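Local coordinates for protein putative TetR-family transcriptional regulator (Bordetella parapertussis 12822, PDB 3CCY) that probably binds operator DNA through a TetR-type helix-turn-helix and regulates transcription, most likely as a repressor, at the interface of chains A and B. Numbering follows the deposited sequence. Chains: chain A/B, Putative TetR-family transcriptional regulator.

The interface of chains A and B. Residues chain A 173, 180, 185, 188-189; chain B 158, 162.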
ATOM      1  N   TRP A 173       3.353  -7.212   4.546  1.00 30.48           N
ATOM      2  CA  TRP A 173       2.944  -8.391   5.349  1.00 30.46           C
ATOM      3  C   TRP A 173       3.546  -9.715   4.872  1.00 31.36           C
ATOM      4  O   TRP A 173       3.741 -10.656   5.670  1.00 31.73           O
ATOM      5  CB  TRP A 173       1.410  -8.516   5.366  1.00 29.87           C
ATOM      6  CG  TRP A 173       0.730  -8.809   4.003  1.00 26.82           C
ATOM      7  CD1 TRP A 173       0.204  -7.888   3.105  1.00 27.07           C
ATOM      8  CD2 TRP A 173       0.470 -10.101   3.443  1.00 28.29           C
ATOM      9  NE1 TRP A 173      -0.341  -8.547   2.012  1.00 28.89           N
ATOM     10  CE2 TRP A 173      -0.208  -9.902   2.206  1.00 27.41           C
ATOM     11  CE3 TRP A 173       0.744 -11.426   3.868  1.00 29.84           C
ATOM     12  CZ2 TRP A 173      -0.590 -10.959   1.394  1.00 28.47           C
ATOM     13  CZ3 TRP A 173       0.357 -12.477   3.049  1.00 28.56           C
ATOM     14  CH2 TRP A 173      -0.315 -12.228   1.830  1.00 29.42           C
ATOM     15  N   VAL A 180       3.792 -20.046   2.160  1.00 31.08           N
ATOM     16  CA  VAL A 180       3.196 -19.728   0.872  1.00 30.70           C
ATOM     17  C   VAL A 180       4.225 -19.116  -0.119  1.00 30.74           C
ATOM     18  O   VAL A 180       4.743 -18.023   0.114  1.00 30.35           O
ATOM     19  CB  VAL A 180       2.003 -18.736   1.045  1.00 31.04           C
ATOM     20  CG1 VAL A 180       1.243 -18.553  -0.318  1.00 30.35           C
ATOM     21  CG2 VAL A 180       1.060 -19.249   2.142  1.00 30.32           C
ATOM     22  N   LEU A 185       1.088 -17.720  -3.954  1.00 29.39           N
ATOM     23  CA  LEU A 185       0.386 -16.474  -3.618  1.00 30.18           C
ATOM     24  C   LEU A 185      -0.286 -15.894  -4.889  1.00 29.82           C
ATOM     25  O   LEU A 185      -1.433 -15.393  -4.842  1.00 29.62           O
ATOM     26  CB  LEU A 185       1.344 -15.462  -2.952  1.00 29.53           C
ATOM     27  CG  LEU A 185       0.743 -14.084  -2.681  1.00 32.70           C
ATOM     28  CD1 LEU A 185      -0.414 -14.214  -1.687  1.00 29.31           C
ATOM     29  CD2 LEU A 185       1.819 -13.106  -2.103  1.00 30.32           C
ATOM     30  N   ARG A 188      -3.397 -17.969  -5.895  1.00 31.04           N
ATOM     31  CA  ARG A 188      -4.431 -17.580  -4.940  1.00 32.00           C
ATOM     32  C   ARG A 188      -5.032 -16.202  -5.258  1.00 31.95           C
ATOM     33  O   ARG A 188      -6.249 -16.054  -5.270  1.00 32.61           O
ATOM     34  CB  ARG A 188      -3.842 -17.486  -3.536  1.00 31.15           C
ATOM     35  CG  ARG A 188      -4.936 -17.293  -2.411  1.00 35.05           C
ATOM     36  CD  ARG A 188      -5.694 -18.568  -2.267  1.00 36.90           C
ATOM     37  NE  ARG A 188      -6.539 -18.629  -1.071  1.00 40.91           N
ATOM     38  CZ  ARG A 188      -7.148 -19.743  -0.677  1.00 39.41           C
ATOM     39  NH1 ARG A 188      -6.972 -20.856  -1.377  1.00 39.90           N
ATOM     40  NH2 ARG A 188      -7.923 -19.748   0.384  1.00 35.77           N
ATOM     41  N   THR A 189      -4.175 -15.193  -5.409  1.00 30.79           N
ATOM     42  CA  THR A 189      -4.582 -13.824  -5.804  1.00 31.96           C
ATOM     43  C   THR A 189      -5.484 -13.811  -7.067  1.00 31.48           C
ATOM     44  O   THR A 189      -6.555 -13.192  -7.101  1.00 30.34           O
ATOM     45  CB  THR A 189      -3.338 -12.962  -6.041  1.00 32.08           C
ATOM     46  OG1 THR A 189      -2.581 -12.934  -4.822  1.00 31.87           O
ATOM     47  CG2 THR A 189      -3.712 -11.527  -6.472  1.00 35.19           C
TER
ATOM     48  N   VAL B 158      -3.564 -15.092   4.523  1.00 29.98           N
ATOM     49  CA  VAL B 158      -3.360 -14.667   3.118  1.00 30.09           C
ATOM     50  C   VAL B 158      -4.616 -14.007   2.534  1.00 30.10           C
ATOM     51  O   VAL B 158      -4.518 -12.913   2.002  1.00 28.11           O
ATOM     52  CB  VAL B 158      -2.877 -15.824   2.179  1.00 30.69           C
ATOM     53  CG1 VAL B 158      -2.740 -15.320   0.762  1.00 31.13           C
ATOM     54  CG2 VAL B 158      -1.516 -16.334   2.658  1.00 30.82           C
ATOM     55  N   LEU B 162      -4.846 -10.018   1.471  1.00 31.07           N
ATOM     56  CA  LEU B 162      -5.054  -9.648   0.067  1.00 30.16           C
ATOM     57  C   LEU B 162      -6.226  -8.683  -0.038  1.00 31.07           C
ATOM     58  O   LEU B 162      -6.146  -7.670  -0.728  1.00 28.90           O
ATOM     59  CB  LEU B 162      -5.294 -10.869  -0.798  1.00 30.99           C
ATOM     60  CG  LEU B 162      -4.023 -11.712  -1.030  1.00 30.28           C
ATOM     61  CD1 LEU B 162      -4.355 -13.096  -1.604  1.00 32.55           C
ATOM     62  CD2 LEU B 162      -2.933 -10.958  -1.923  1.00 28.14           C
TER
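B:Val158 and A:Leu185 meet at the apolar centre of this patch, part of the two-fold symmetric interface between two TetR-family subunits. Regulators of this family typically dimerise through their C-terminal helical domains, and here helix 153-168 of chain B lies against helix 182-195 of chain A and the segment preceding it. CG1 of B:Val158, trans to its backbone N (chi1 178°), approaches CD1 of A:Leu185 to 3.6 Å, the two side chains crossing at a slant. The other valine branch, CG2, turns to A:Val180 and comes 3.9 Å from its CG2. A beta-branched residue suits this position: short and forked, it can send its two methyls to different neighbours and would let the helix approach closely. A:Leu185 reaches further, and the same CD1 also lies 4.1 Å from CD1 of B:Leu162, one helical turn beyond B:Val158; the two leucines run past each other in opposite directions.

A:Trp173 closes another side of the cluster with the outer edge of its benzo ring. Its CH2 is 4.1 Å from CG1 of B:Val158, the two side chains roughly perpendicular, while the neighbouring CZ2 touches CD2 of B:Leu162. The broad indole thus spans B:Val158 and B:Leu162, one turn apart on the facing helix.

Toward the polar rim, both methyls of B:Leu162 face A:Thr189, with CD2 3.5 Å from its OG1. That hydroxyl donates a 2.7 Å hydrogen bond from OG1 to the backbone O of A:Leu185, one turn earlier, approaching from above the carbonyl plane. Because the hydroxyl hydrogen is spent on a carbonyl of its own helix, threonine can plausibly accept the leucine methyls against its oxygen. A:Arg188 borders the patch through its aliphatic stem, CG lying 4.3 Å from CD1 of B:Leu162, as its guanidinium extends away.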